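Local coordinates for N-acetylneuraminate lyase (Fusobacterium nucleatum subsp. nucleatum ATCC 25586, PDB 5ZKA), which belongs to the dihydrodipicolinate synthetase family, whose members are built on a TIM-barrel fold, at residues F77-I81 with Y108-Y114; S221-I225 with I268-L272; L187-R191 with A210-D216; Y136-V140 with L168-I174; K19-L25 with V53-V58. Residues are numbered along the deposited sequence.

Overall arrangement
The five contacts are spread round one TIM barrel. Contact 5 is the most central, its centre about 7 Å from the centre of the chain, and pairs two barrel strands. Contacts 1, 3 and 4 lie in the surrounding layer of helices; contact 2 joins the barrel to the C-terminal helices. Contact 5 touches three of them: V58 O meets F77 CE1 of contact 1 at 3.4 Å, A24 O lies 2.9 Å from N224 ND2 of contact 2, and G20 N lies 3.0 Å from D216 O of contact 3. Contacts 2 and 4 lie on opposite sides of the chain's centre, with centres about 32 Å apart. The modified lysine at position 178 lies four residues beyond I174 of contact 4.

Contact 1: F77-I81 with Y108-Y114; sequences FEIAI and YVTKLGY
This is a helix-helix contact in the outer layer of the barrel, between helix 70-84 and helix 99-112 with the loop after it. The two short helical segments run nearly parallel. Their axes approach to 10.4 Å and cross at -24°. F77 is level with V109, E78 with L112 and I81 with Y114. G113 ends the second helix in a Schellman motif, with phi/psi 119/5, which calls for glycine. The chain then turns extended at Y114 (-66/136). Neighbouring helices of a TIM barrel pack in this way, each following its own strand; here F77, V109 and Y114 also rest on A92 of strand 89-93. F77 (chi1 m) sets its ring under V109 CG1, 3.6 Å from the ring centroid. The F77 edge points at the face of Y114, with centroids 5.7 Å apart and planes at 80°. Y114 (chi1 m) donates from OH to F77 O at 2.8 Å. I81 (chi1 t) lays CD1 over the Y114 ring, 4.2 Å from its centroid. L112 CD1 lies 4.0 Å from F77 CB. At the outer edge Y108 (chi1 t) donates from OH to E78 OE2 at 2.6 Å, while E78 OE1 forms a salt bridge with R75.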
# COMPACT_ATOMS: atom_id res chain seq x y z
N PHE A 77 -4.98 4.34 32.47
CA PHE A 77 -3.64 4.93 32.44
C PHE A 77 -2.89 4.69 33.75
O PHE A 77 -1.68 4.44 33.74
CB PHE A 77 -3.71 6.43 32.17
CG PHE A 77 -4.08 6.79 30.75
CD1 PHE A 77 -3.34 6.32 29.67
CD2 PHE A 77 -5.14 7.65 30.50
CE1 PHE A 77 -3.68 6.67 28.37
CE2 PHE A 77 -5.48 8.01 29.19
CZ PHE A 77 -4.75 7.52 28.13
N GLU A 78 -3.59 4.79 34.88
CA GLU A 78 -2.94 4.55 36.18
C GLU A 78 -2.40 3.13 36.29
O GLU A 78 -1.26 2.91 36.70
CB GLU A 78 -3.91 4.77 37.34
CG GLU A 78 -4.59 6.09 37.42
CD GLU A 78 -5.62 6.10 38.53
OE1 GLU A 78 -5.47 5.31 39.50
OE2 GLU A 78 -6.60 6.88 38.42
N ILE A 79 -3.25 2.15 35.99
CA ILE A 79 -2.86 0.75 36.12
C ILE A 79 -1.71 0.44 35.16
O ILE A 79 -0.72 -0.20 35.55
CB ILE A 79 -4.07 -0.16 35.88
CG1 ILE A 79 -5.11 0.07 36.99
CG2 ILE A 79 -3.66 -1.64 35.81
CD1 ILE A 79 -6.52 -0.35 36.60
N ALA A 80 -1.82 0.90 33.92
CA ALA A 80 -0.83 0.53 32.91
C ALA A 80 0.58 0.94 33.33
O ALA A 80 1.51 0.12 33.28
CB ALA A 80 -1.20 1.14 31.55
N ILE A 81 0.75 2.19 33.76
CA ILE A 81 2.10 2.62 34.12
C ILE A 81 2.53 2.03 35.47
O ILE A 81 3.72 1.83 35.72
CB ILE A 81 2.21 4.15 34.09
CG1 ILE A 81 3.68 4.58 34.12
CG2 ILE A 81 1.42 4.80 35.23
CD1 ILE A 81 3.89 6.03 33.74
N TYR A 108 -2.94 14.78 33.05
CA TYR A 108 -3.02 13.73 34.05
C TYR A 108 -2.00 12.63 33.79
O TYR A 108 -1.30 12.18 34.71
CB TYR A 108 -4.44 13.16 34.09
CG TYR A 108 -4.63 12.05 35.09
CD1 TYR A 108 -4.87 12.34 36.43
CD2 TYR A 108 -4.57 10.72 34.70
CE1 TYR A 108 -5.05 11.33 37.35
CE2 TYR A 108 -4.75 9.71 35.61
CZ TYR A 108 -4.99 10.02 36.93
OH TYR A 108 -5.17 9.01 37.84
N VAL A 109 -1.87 12.19 32.53
CA VAL A 109 -0.91 11.12 32.27
C VAL A 109 0.52 11.65 32.31
O VAL A 109 1.45 10.92 32.67
CB VAL A 109 -1.22 10.41 30.94
CG1 VAL A 109 -2.64 9.89 30.96
CG2 VAL A 109 -0.99 11.33 29.74
N THR A 110 0.72 12.92 31.98
CA THR A 110 2.05 13.50 32.13
C THR A 110 2.48 13.48 33.59
O THR A 110 3.62 13.13 33.91
CB THR A 110 2.07 14.92 31.55
OG1 THR A 110 1.76 14.85 30.15
CG2 THR A 110 3.42 15.56 31.72
N LYS A 111 1.55 13.81 34.51
CA LYS A 111 1.84 13.76 35.94
C LYS A 111 2.12 12.33 36.40
O LYS A 111 2.94 12.11 37.30
CB LYS A 111 0.68 14.38 36.72
CG LYS A 111 0.88 14.40 38.24
CD LYS A 111 -0.31 15.04 38.95
CE LYS A 111 -0.10 15.12 40.47
NZ LYS A 111 -0.38 13.83 41.16
N LEU A 112 1.44 11.34 35.81
CA LEU A 112 1.69 9.94 36.15
C LEU A 112 3.07 9.48 35.71
O LEU A 112 3.60 8.52 36.28
CB LEU A 112 0.63 9.03 35.50
CG LEU A 112 -0.80 8.99 36.06
CD1 LEU A 112 -1.66 8.06 35.24
CD2 LEU A 112 -0.86 8.60 37.54
N GLY A 113 3.66 10.13 34.71
CA GLY A 113 5.00 9.76 34.29
C GLY A 113 5.11 9.29 32.86
O GLY A 113 6.19 8.87 32.43
N TYR A 114 4.02 9.35 32.10
CA TYR A 114 4.10 9.07 30.68
C TYR A 114 4.93 10.15 29.99
O TYR A 114 4.78 11.34 30.27
CB TYR A 114 2.71 9.01 30.05
CG TYR A 114 1.89 7.77 30.37
CD1 TYR A 114 1.19 7.67 31.57
CD2 TYR A 114 1.79 6.72 29.45
CE1 TYR A 114 0.43 6.55 31.87
CE2 TYR A 114 1.02 5.61 29.73
CZ TYR A 114 0.35 5.53 30.94
OH TYR A 114 -0.42 4.42 31.23

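Contact 2: S221-I225 with I268-L272; sequences STYNI and IKEIL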
# COMPACT_ATOMS: atom_id res chain seq x y z
N SER A 221 -3.02 -3.85 17.13
CA SER A 221 -3.82 -4.68 18.04
C SER A 221 -3.37 -6.14 18.02
O SER A 221 -3.47 -6.83 19.04
CB SER A 221 -5.29 -4.62 17.65
OG SER A 221 -5.47 -5.02 16.30
N THR A 222 -2.92 -6.64 16.88
CA THR A 222 -2.62 -8.07 16.85
C THR A 222 -1.35 -8.42 17.60
O THR A 222 -1.12 -9.60 17.89
CB THR A 222 -2.53 -8.59 15.42
OG1 THR A 222 -1.38 -8.05 14.77
CG2 THR A 222 -3.79 -8.21 14.63
N TYR A 223 -0.53 -7.43 17.95
CA TYR A 223 0.70 -7.73 18.65
C TYR A 223 0.44 -8.19 20.07
O TYR A 223 1.34 -8.76 20.69
CB TYR A 223 1.63 -6.50 18.61
CG TYR A 223 1.83 -5.97 17.20
CD1 TYR A 223 1.82 -6.82 16.09
CD2 TYR A 223 1.99 -4.61 16.96
CE1 TYR A 223 1.98 -6.33 14.79
CE2 TYR A 223 2.16 -4.11 15.66
CZ TYR A 223 2.15 -4.97 14.59
OH TYR A 223 2.31 -4.47 13.31
N ASN A 224 -0.79 -7.98 20.59
CA ASN A 224 -1.17 -8.54 21.88
C ASN A 224 -1.02 -10.06 21.90
O ASN A 224 -0.79 -10.65 22.96
CB ASN A 224 -2.62 -8.17 22.22
CG ASN A 224 -2.79 -6.71 22.65
OD1 ASN A 224 -2.56 -6.36 23.81
ND2 ASN A 224 -3.22 -5.85 21.71
N ILE A 225 -1.17 -10.71 20.75
CA ILE A 225 -1.06 -12.16 20.67
C ILE A 225 -0.05 -12.63 19.63
O ILE A 225 0.38 -13.81 19.69
CB ILE A 225 -2.44 -12.79 20.39
CG1 ILE A 225 -3.03 -12.20 19.10
CG2 ILE A 225 -3.39 -12.57 21.56
CD1 ILE A 225 -4.23 -12.98 18.57
N ILE A 268 -9.15 -11.58 19.45
CA ILE A 268 -7.92 -11.33 20.21
C ILE A 268 -8.15 -11.63 21.69
O ILE A 268 -7.34 -12.30 22.34
CB ILE A 268 -7.42 -9.89 19.98
CG1 ILE A 268 -7.03 -9.70 18.50
CG2 ILE A 268 -6.23 -9.59 20.92
CD1 ILE A 268 -6.70 -8.28 18.11
N LYS A 269 -9.28 -11.15 22.24
CA LYS A 269 -9.56 -11.42 23.65
C LYS A 269 -9.77 -12.91 23.89
O LYS A 269 -9.34 -13.44 24.93
CB LYS A 269 -10.78 -10.61 24.10
CG LYS A 269 -10.48 -9.13 24.19
CD LYS A 269 -11.51 -8.40 25.04
CE LYS A 269 -11.16 -6.92 25.15
NZ LYS A 269 -12.25 -6.12 25.77
N GLU A 270 -10.42 -13.61 22.95
CA GLU A 270 -10.63 -15.04 23.13
C GLU A 270 -9.30 -15.81 23.09
O GLU A 270 -9.10 -16.75 23.86
CB GLU A 270 -11.60 -15.58 22.08
CG GLU A 270 -11.95 -17.07 22.25
CD GLU A 270 -12.76 -17.37 23.52
OE1 GLU A 270 -13.25 -16.43 24.18
OE2 GLU A 270 -12.90 -18.57 23.84
N ILE A 271 -8.40 -15.43 22.19
CA ILE A 271 -7.10 -16.10 22.12
C ILE A 271 -6.28 -15.82 23.37
O ILE A 271 -5.56 -16.69 23.87
CB ILE A 271 -6.37 -15.68 20.83
CG1 ILE A 271 -7.11 -16.24 19.62
CG2 ILE A 271 -4.92 -16.18 20.85
CD1 ILE A 271 -6.52 -15.85 18.27
N LEU A 272 -6.36 -14.59 23.89
CA LEU A 272 -5.69 -14.30 25.15
C LEU A 272 -6.20 -15.23 26.25
O LEU A 272 -5.42 -15.74 27.05
CB LEU A 272 -5.89 -12.83 25.53
CG LEU A 272 -4.98 -11.82 24.80
CD1 LEU A 272 -5.46 -10.37 24.97
CD2 LEU A 272 -3.54 -11.96 25.28
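I225 and I268 lose the most surface here. Both point their CA-to-CB bonds at the opposite segment. I225 CG2 meets I268 CG2 at 4.2 Å and L272 CG at 3.7 Å. I225 CD1 reaches I271 CD1, also at 3.7 Å. I268 extends its CD1 along the start of the other segment, 3.7 Å from S221 O and 4.3 Å from T222 CA. Its CG2 lies 4.1 Å from N224 CB. The contact joins the turn after barrel strand 217-220, where helix 223-237 starts, to helix 264-274 of the helical C-terminal part that follows the barrel in this family. L272 is third in buried area. Its CD2 comes within 3.8 Å of N224 O, a buried carbonyl with no polar partner in the model. The turn itself is held by N224 ND2, which donates to S221 O at 2.9 Å and also bonds A24 O. N224 OD1 pairs with N47. T222 OG1 bonds D204, and the T222 side chain lies about 4 Å from a bound 1,2-ethanediol.

Contact 3: L187-R191 with A210-D216; sequences LERVR and ATVLGVD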
# COMPACT_ATOMS: atom_id res chain seq x y z
N LEU A 187 3.18 7.34 2.37
CA LEU A 187 4.09 6.88 3.41
C LEU A 187 5.54 7.15 3.01
O LEU A 187 6.33 7.64 3.81
CB LEU A 187 3.87 5.39 3.70
CG LEU A 187 4.84 4.74 4.71
CD1 LEU A 187 4.86 5.50 6.04
CD2 LEU A 187 4.52 3.25 4.92
N GLU A 188 5.89 6.85 1.76
CA GLU A 188 7.25 7.12 1.30
C GLU A 188 7.54 8.62 1.26
O GLU A 188 8.66 9.04 1.57
CB GLU A 188 7.46 6.47 -0.08
CG GLU A 188 8.83 6.73 -0.73
CD GLU A 188 8.93 8.12 -1.37
OE1 GLU A 188 7.91 8.60 -1.90
OE2 GLU A 188 10.02 8.72 -1.34
N ARG A 189 6.56 9.44 0.87
CA ARG A 189 6.78 10.89 0.79
C ARG A 189 6.99 11.49 2.18
O ARG A 189 7.83 12.37 2.36
CB ARG A 189 5.61 11.58 0.09
CG ARG A 189 5.47 11.28 -1.41
CD ARG A 189 6.47 12.09 -2.23
NE ARG A 189 7.75 11.40 -2.32
CZ ARG A 189 8.87 11.98 -2.72
NH1 ARG A 189 8.87 13.26 -3.08
NH2 ARG A 189 10.00 11.29 -2.75
N VAL A 190 6.22 11.03 3.17
CA VAL A 190 6.40 11.50 4.55
C VAL A 190 7.76 11.07 5.08
O VAL A 190 8.47 11.86 5.71
CB VAL A 190 5.25 10.99 5.43
CG1 VAL A 190 5.52 11.33 6.90
CG2 VAL A 190 3.92 11.61 4.97
N ARG A 191 8.16 9.82 4.81
CA ARG A 191 9.47 9.34 5.24
C ARG A 191 10.59 10.19 4.66
O ARG A 191 11.55 10.54 5.36
CB ARG A 191 9.67 7.87 4.85
CG ARG A 191 11.09 7.33 5.08
CD ARG A 191 11.40 7.02 6.55
NE ARG A 191 11.39 8.23 7.38
CZ ARG A 191 11.24 8.23 8.70
NH1 ARG A 191 11.10 7.08 9.35
NH2 ARG A 191 11.21 9.39 9.37
N ALA A 210 5.75 -1.69 4.85
CA ALA A 210 6.04 -0.47 5.59
C ALA A 210 7.47 -0.46 6.11
O ALA A 210 8.14 0.58 6.09
CB ALA A 210 5.06 -0.33 6.75
N THR A 211 7.97 -1.61 6.59
CA THR A 211 9.32 -1.65 7.14
C THR A 211 10.36 -1.25 6.10
O THR A 211 11.32 -0.52 6.41
CB THR A 211 9.62 -3.04 7.70
OG1 THR A 211 8.65 -3.33 8.72
CG2 THR A 211 11.00 -3.08 8.32
N VAL A 212 10.21 -1.69 4.85
CA VAL A 212 11.24 -1.36 3.87
C VAL A 212 11.13 0.07 3.36
O VAL A 212 12.06 0.55 2.69
CB VAL A 212 11.24 -2.36 2.69
CG1 VAL A 212 11.39 -3.80 3.21
CG2 VAL A 212 9.98 -2.21 1.82
N LEU A 213 10.03 0.77 3.64
CA LEU A 213 9.95 2.22 3.44
C LEU A 213 10.48 3.00 4.64
O LEU A 213 10.32 4.22 4.69
CB LEU A 213 8.50 2.64 3.16
CG LEU A 213 7.95 2.22 1.79
CD1 LEU A 213 6.52 2.71 1.62
CD2 LEU A 213 8.82 2.80 0.66
N GLY A 214 11.08 2.32 5.62
CA GLY A 214 11.81 3.00 6.67
C GLY A 214 11.02 3.44 7.88
O GLY A 214 11.49 4.33 8.61
N VAL A 215 9.84 2.86 8.15
CA VAL A 215 9.15 3.21 9.39
C VAL A 215 10.02 2.82 10.60
O VAL A 215 10.90 1.96 10.51
CB VAL A 215 7.75 2.58 9.51
CG1 VAL A 215 6.83 3.08 8.41
CG2 VAL A 215 7.84 1.07 9.50
N ASP A 216 9.79 3.50 11.71
CA ASP A 216 10.59 3.33 12.92
C ASP A 216 10.01 2.29 13.86
O ASP A 216 10.63 1.97 14.87
CB ASP A 216 10.74 4.67 13.63
CG ASP A 216 11.39 5.71 12.74
OD1 ASP A 216 12.63 5.68 12.63
OD2 ASP A 216 10.66 6.52 12.12
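L187 and L213 form the apolar centre, with L187 CD2 3.9 Å from L213 CD1. L187 CD2 also meets A210 CB at 4.1 Å, and L187 CD1 meets V215 CG1 at 3.9 Å. E188 adds its CB, 4.0 Å from L213 CD2. Further out, R191 passes close to G214. That glycine has a positive phi of 87°, and a CB there would sit only 3.0 Å from R191 CD. The R191 side chain then ends in the polar edge. Its NH1 donates to G214 O and to D216 OD2, both at 2.9 Å, the second as a salt bridge. NH2 of R191 bonds the carbonyls of K197 and F194, and D216 OD2 also accepts from I199 N. H240 of the neighbouring subunit bonds E188, and L236 of that subunit packs on L213. Within the chain, F184 packs on A210 and L213. In this part of the TIM barrel, helix 184-193 is thus fixed to the turn leading from helix 207-212 into strand 217-220.

Contact 4: Y136-V140 with L168-I174; sequences YETIV and LFENEKI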
# COMPACT_ATOMS: atom_id res chain seq x y z
N TYR A 136 -3.66 20.09 18.09
CA TYR A 136 -2.39 19.45 18.41
C TYR A 136 -1.48 20.40 19.18
O TYR A 136 -0.89 20.02 20.20
CB TYR A 136 -1.71 18.97 17.13
CG TYR A 136 -2.29 17.66 16.66
CD1 TYR A 136 -2.19 16.51 17.45
CD2 TYR A 136 -2.95 17.56 15.44
CE1 TYR A 136 -2.73 15.30 17.03
CE2 TYR A 136 -3.48 16.36 15.01
CZ TYR A 136 -3.37 15.24 15.81
OH TYR A 136 -3.90 14.04 15.41
N GLU A 137 -1.35 21.64 18.71
CA GLU A 137 -0.44 22.57 19.37
C GLU A 137 -0.91 22.88 20.77
O GLU A 137 -0.08 23.10 21.66
CB GLU A 137 -0.31 23.85 18.54
CG GLU A 137 0.11 23.58 17.11
CD GLU A 137 1.29 24.41 16.67
OE1 GLU A 137 1.08 25.50 16.11
OE2 GLU A 137 2.44 23.94 16.87
N THR A 138 -2.23 22.90 20.99
CA THR A 138 -2.76 23.20 22.32
C THR A 138 -2.44 22.08 23.30
O THR A 138 -2.03 22.34 24.44
CB THR A 138 -4.27 23.44 22.24
OG1 THR A 138 -4.54 24.62 21.46
CG2 THR A 138 -4.88 23.60 23.63
N ILE A 139 -2.62 20.83 22.88
CA ILE A 139 -2.29 19.73 23.79
C ILE A 139 -0.81 19.77 24.15
O ILE A 139 -0.44 19.58 25.31
CB ILE A 139 -2.69 18.37 23.17
CG1 ILE A 139 -4.19 18.36 22.84
CG2 ILE A 139 -2.32 17.24 24.13
CD1 ILE A 139 -4.63 17.18 21.96
N VAL A 140 0.05 20.02 23.16
CA VAL A 140 1.49 20.07 23.43
C VAL A 140 1.81 21.23 24.37
O VAL A 140 2.47 21.05 25.40
CB VAL A 140 2.27 20.19 22.10
CG1 VAL A 140 3.73 20.50 22.37
CG2 VAL A 140 2.11 18.92 21.28
N LEU A 168 2.39 20.58 10.86
CA LEU A 168 2.42 20.03 12.21
C LEU A 168 3.85 19.74 12.66
O LEU A 168 4.23 20.06 13.79
CB LEU A 168 1.56 18.76 12.27
CG LEU A 168 0.08 19.00 11.97
CD1 LEU A 168 -0.68 17.68 11.91
CD2 LEU A 168 -0.55 19.94 13.00
N PHE A 169 4.66 19.15 11.77
CA PHE A 169 6.02 18.77 12.15
C PHE A 169 6.96 19.95 12.34
O PHE A 169 8.10 19.73 12.77
CB PHE A 169 6.60 17.82 11.11
CG PHE A 169 6.11 16.41 11.23
CD1 PHE A 169 5.92 15.82 12.47
CD2 PHE A 169 5.86 15.65 10.09
CE1 PHE A 169 5.48 14.51 12.57
CE2 PHE A 169 5.41 14.34 10.17
CZ PHE A 169 5.22 13.77 11.41
N GLU A 170 6.54 21.20 12.07
CA GLU A 170 7.39 22.33 12.46
C GLU A 170 7.49 22.48 13.97
O GLU A 170 8.46 23.06 14.46
CB GLU A 170 6.88 23.64 11.84
CG GLU A 170 6.39 23.50 10.42
CD GLU A 170 6.04 24.81 9.76
OE1 GLU A 170 5.99 24.85 8.51
OE2 GLU A 170 5.80 25.81 10.48
N ASN A 171 6.51 21.97 14.71
CA ASN A 171 6.57 21.93 16.16
C ASN A 171 7.58 20.87 16.60
O ASN A 171 7.41 19.68 16.31
CB ASN A 171 5.17 21.64 16.72
CG ASN A 171 5.07 21.88 18.23
OD1 ASN A 171 5.97 21.53 18.99
ND2 ASN A 171 3.94 22.45 18.66
N GLU A 172 8.63 21.29 17.31
CA GLU A 172 9.69 20.36 17.69
C GLU A 172 9.22 19.27 18.65
O GLU A 172 9.90 18.25 18.78
CB GLU A 172 10.87 21.13 18.31
CG GLU A 172 10.44 22.19 19.33
CD GLU A 172 10.40 23.60 18.76
OE1 GLU A 172 11.39 24.34 18.96
OE2 GLU A 172 9.39 23.96 18.11
N LYS A 173 8.10 19.46 19.33
CA LYS A 173 7.59 18.45 20.25
C LYS A 173 6.58 17.51 19.59
O LYS A 173 6.14 16.55 20.24
CB LYS A 173 6.95 19.11 21.48
CG LYS A 173 7.99 19.64 22.47
CD LYS A 173 7.36 19.95 23.83
CE LYS A 173 8.40 20.46 24.80
NZ LYS A 173 7.78 20.81 26.11
N ILE A 174 6.20 17.75 18.34
CA ILE A 174 5.39 16.81 17.59
C ILE A 174 6.39 15.91 16.86
O ILE A 174 6.91 16.27 15.81
CB ILE A 174 4.43 17.51 16.63
CG1 ILE A 174 3.41 18.33 17.44
CG2 ILE A 174 3.71 16.50 15.77
CD1 ILE A 174 2.46 19.18 16.58
O HOH W 1 2.66 23.60 21.15
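One side chain, N171, does three polar jobs here. Its OD1 accepts from K173 N at 3.0 Å, which makes an Asx turn. Its ND2 donates to E137 OE2 at 2.8 Å. The same ND2 donates to a water at 3.0 Å, and that water donates to E137 O at 2.8 Å. The asparagine therefore shapes its own loop and ties it to the facing helix, once directly and once through the water. The setting is the outer layer of the TIM barrel. Helix 129-143 packs against the end of helix 162-169 and the loop that leads into strand 174-176. The loop makes a type I beta turn from N171 to I174, closed by I174 N to N171 O at 3.1 Å. This turn brings K173 and I174 back toward the helix. V140 is the largest apolar contributor: its CG2 lies 4.1 Å from I174 CG1. Y136 packs on both ends of segment 168-174, with CB 4.2 Å from I174 CD1 and CD2 4.2 Å from L168 CD2. The OH of Y136 bonds A119 O, and both Y136 and L168 touch I149 of strand 147-150. K173 extends its chain past the helix, and its NZ bonds G144 O. At the base of that side chain, K173 CB rests 3.6 Å from V140 CG1.

Contact 5: K19-L25 with V53-V58; sequences KGIYSAL and VDGLYV
Strands 20-24 and 55-58 are parallel neighbours. Their axes come within 4.4 Å and cross at -37°. Y22 pairs with G55, S23 with L56 and A24 with Y57. Backbone bonds form the ladder: S23 N to G55 O at 3.2 Å, Y57 N to S23 O at 2.8 Å, and L25 N to Y57 O at 3.0 Å. Before it, I21 O accepts from D54 N at 2.9 Å and, weakly, from G55 N at 3.3 Å. D54 (phi/psi -80/-19, chi1 m) turns OD2 to I21 N at 2.7 Å; its OD1 salt-bridges K231. Beyond it, a water donates to Y57 O at 2.7 Å and L25 O at 3.1 Å. Y22 and A24 also make backbone bonds to strand 217-220. G20 (125/-165) must be glycine: a CB would jam against K19 O and hit D54 OD2. Y22, A24 and Y57 share one face. Y22 (chi1 m) lies over G55 CA, 3.9 Å from the ring centroid, and its OH bonds M18 O. Y57 (chi1 t) bonds S118 through OH. L56 and S23 share the other; S23 OG pairs with N47 of helix 37-49. With that helix, the strands form a beta-alpha-beta unit, the repeating element of the TIM barrel.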
# COMPACT_ATOMS: atom_id res chain seq x y z
N LYS A 19 11.81 3.52 19.03
CA LYS A 19 11.58 2.62 17.91
C LYS A 19 11.08 1.26 18.40
O LYS A 19 11.32 0.87 19.54
CB LYS A 19 12.87 2.41 17.11
CG LYS A 19 13.43 3.68 16.50
CD LYS A 19 14.79 3.44 15.86
CE LYS A 19 14.76 3.73 14.37
NZ LYS A 19 16.11 3.60 13.76
N GLY A 20 10.37 0.55 17.52
CA GLY A 20 10.07 -0.85 17.76
C GLY A 20 8.59 -1.15 17.69
O GLY A 20 7.78 -0.34 17.21
N ILE A 21 8.23 -2.33 18.20
CA ILE A 21 6.88 -2.88 18.08
C ILE A 21 6.09 -2.55 19.34
O ILE A 21 6.50 -2.94 20.44
CB ILE A 21 6.93 -4.40 17.85
CG1 ILE A 21 7.81 -4.73 16.63
CG2 ILE A 21 5.54 -4.97 17.72
CD1 ILE A 21 7.26 -4.24 15.33
N TYR A 22 4.97 -1.85 19.18
CA TYR A 22 4.08 -1.48 20.29
C TYR A 22 2.76 -2.23 20.17
O TYR A 22 2.11 -2.18 19.13
CB TYR A 22 3.75 0.02 20.26
CG TYR A 22 4.87 0.96 20.63
CD1 TYR A 22 6.00 1.07 19.83
CD2 TYR A 22 4.78 1.78 21.75
CE1 TYR A 22 7.03 1.94 20.15
CE2 TYR A 22 5.80 2.66 22.08
CZ TYR A 22 6.91 2.74 21.27
OH TYR A 22 7.93 3.60 21.57
N SER A 23 2.33 -2.88 21.25
CA SER A 23 0.97 -3.39 21.29
C SER A 23 0.01 -2.26 21.62
O SER A 23 0.24 -1.51 22.58
CB SER A 23 0.82 -4.49 22.34
OG SER A 23 1.37 -5.72 21.88
N ALA A 24 -1.06 -2.13 20.85
CA ALA A 24 -2.18 -1.28 21.24
C ALA A 24 -2.93 -2.06 22.31
O ALA A 24 -3.63 -3.03 22.01
CB ALA A 24 -3.07 -0.94 20.05
N LEU A 25 -2.72 -1.65 23.55
CA LEU A 25 -3.11 -2.44 24.70
C LEU A 25 -4.62 -2.65 24.75
O LEU A 25 -5.39 -1.69 24.75
CB LEU A 25 -2.61 -1.76 25.97
CG LEU A 25 -2.84 -2.51 27.27
CD1 LEU A 25 -1.99 -3.78 27.27
CD2 LEU A 25 -2.49 -1.62 28.46
N VAL A 53 7.16 -7.12 23.54
CA VAL A 53 6.98 -5.86 22.81
C VAL A 53 7.98 -4.83 23.32
O VAL A 53 8.44 -4.87 24.47
CB VAL A 53 5.56 -5.31 22.94
CG1 VAL A 53 4.55 -6.26 22.34
CG2 VAL A 53 5.25 -5.00 24.39
N ASP A 54 8.33 -3.90 22.45
CA ASP A 54 9.16 -2.76 22.81
C ASP A 54 8.37 -1.66 23.52
O ASP A 54 8.98 -0.82 24.19
CB ASP A 54 9.83 -2.18 21.56
CG ASP A 54 10.61 -3.23 20.79
OD1 ASP A 54 11.55 -3.79 21.37
OD2 ASP A 54 10.28 -3.50 19.61
N GLY A 55 7.05 -1.64 23.38
CA GLY A 55 6.28 -0.56 23.98
C GLY A 55 4.82 -0.94 24.06
O GLY A 55 4.37 -1.93 23.49
N LEU A 56 4.08 -0.12 24.82
CA LEU A 56 2.63 -0.24 24.91
C LEU A 56 2.01 1.09 24.50
O LEU A 56 2.46 2.15 24.94
CB LEU A 56 2.17 -0.61 26.32
CG LEU A 56 2.58 -2.01 26.81
CD1 LEU A 56 2.18 -2.21 28.26
CD2 LEU A 56 1.98 -3.09 25.93
N TYR A 57 0.99 1.02 23.64
CA TYR A 57 0.19 2.17 23.23
C TYR A 57 -1.12 2.11 24.00
O TYR A 57 -1.96 1.25 23.73
CB TYR A 57 -0.03 2.12 21.72
CG TYR A 57 -0.65 3.34 21.12
CD1 TYR A 57 0.13 4.44 20.77
CD2 TYR A 57 -2.01 3.38 20.83
CE1 TYR A 57 -0.44 5.56 20.17
CE2 TYR A 57 -2.58 4.49 20.24
CZ TYR A 57 -1.79 5.57 19.92
OH TYR A 57 -2.37 6.67 19.32
N VAL A 58 -1.27 2.98 24.99
CA VAL A 58 -2.36 2.88 25.96
C VAL A 58 -3.42 3.91 25.61
O VAL A 58 -3.11 5.08 25.37
CB VAL A 58 -1.84 3.09 27.39
CG1 VAL A 58 -2.97 2.87 28.39
CG2 VAL A 58 -0.67 2.13 27.68
O HOH W 2 -4.53 0.84 23.16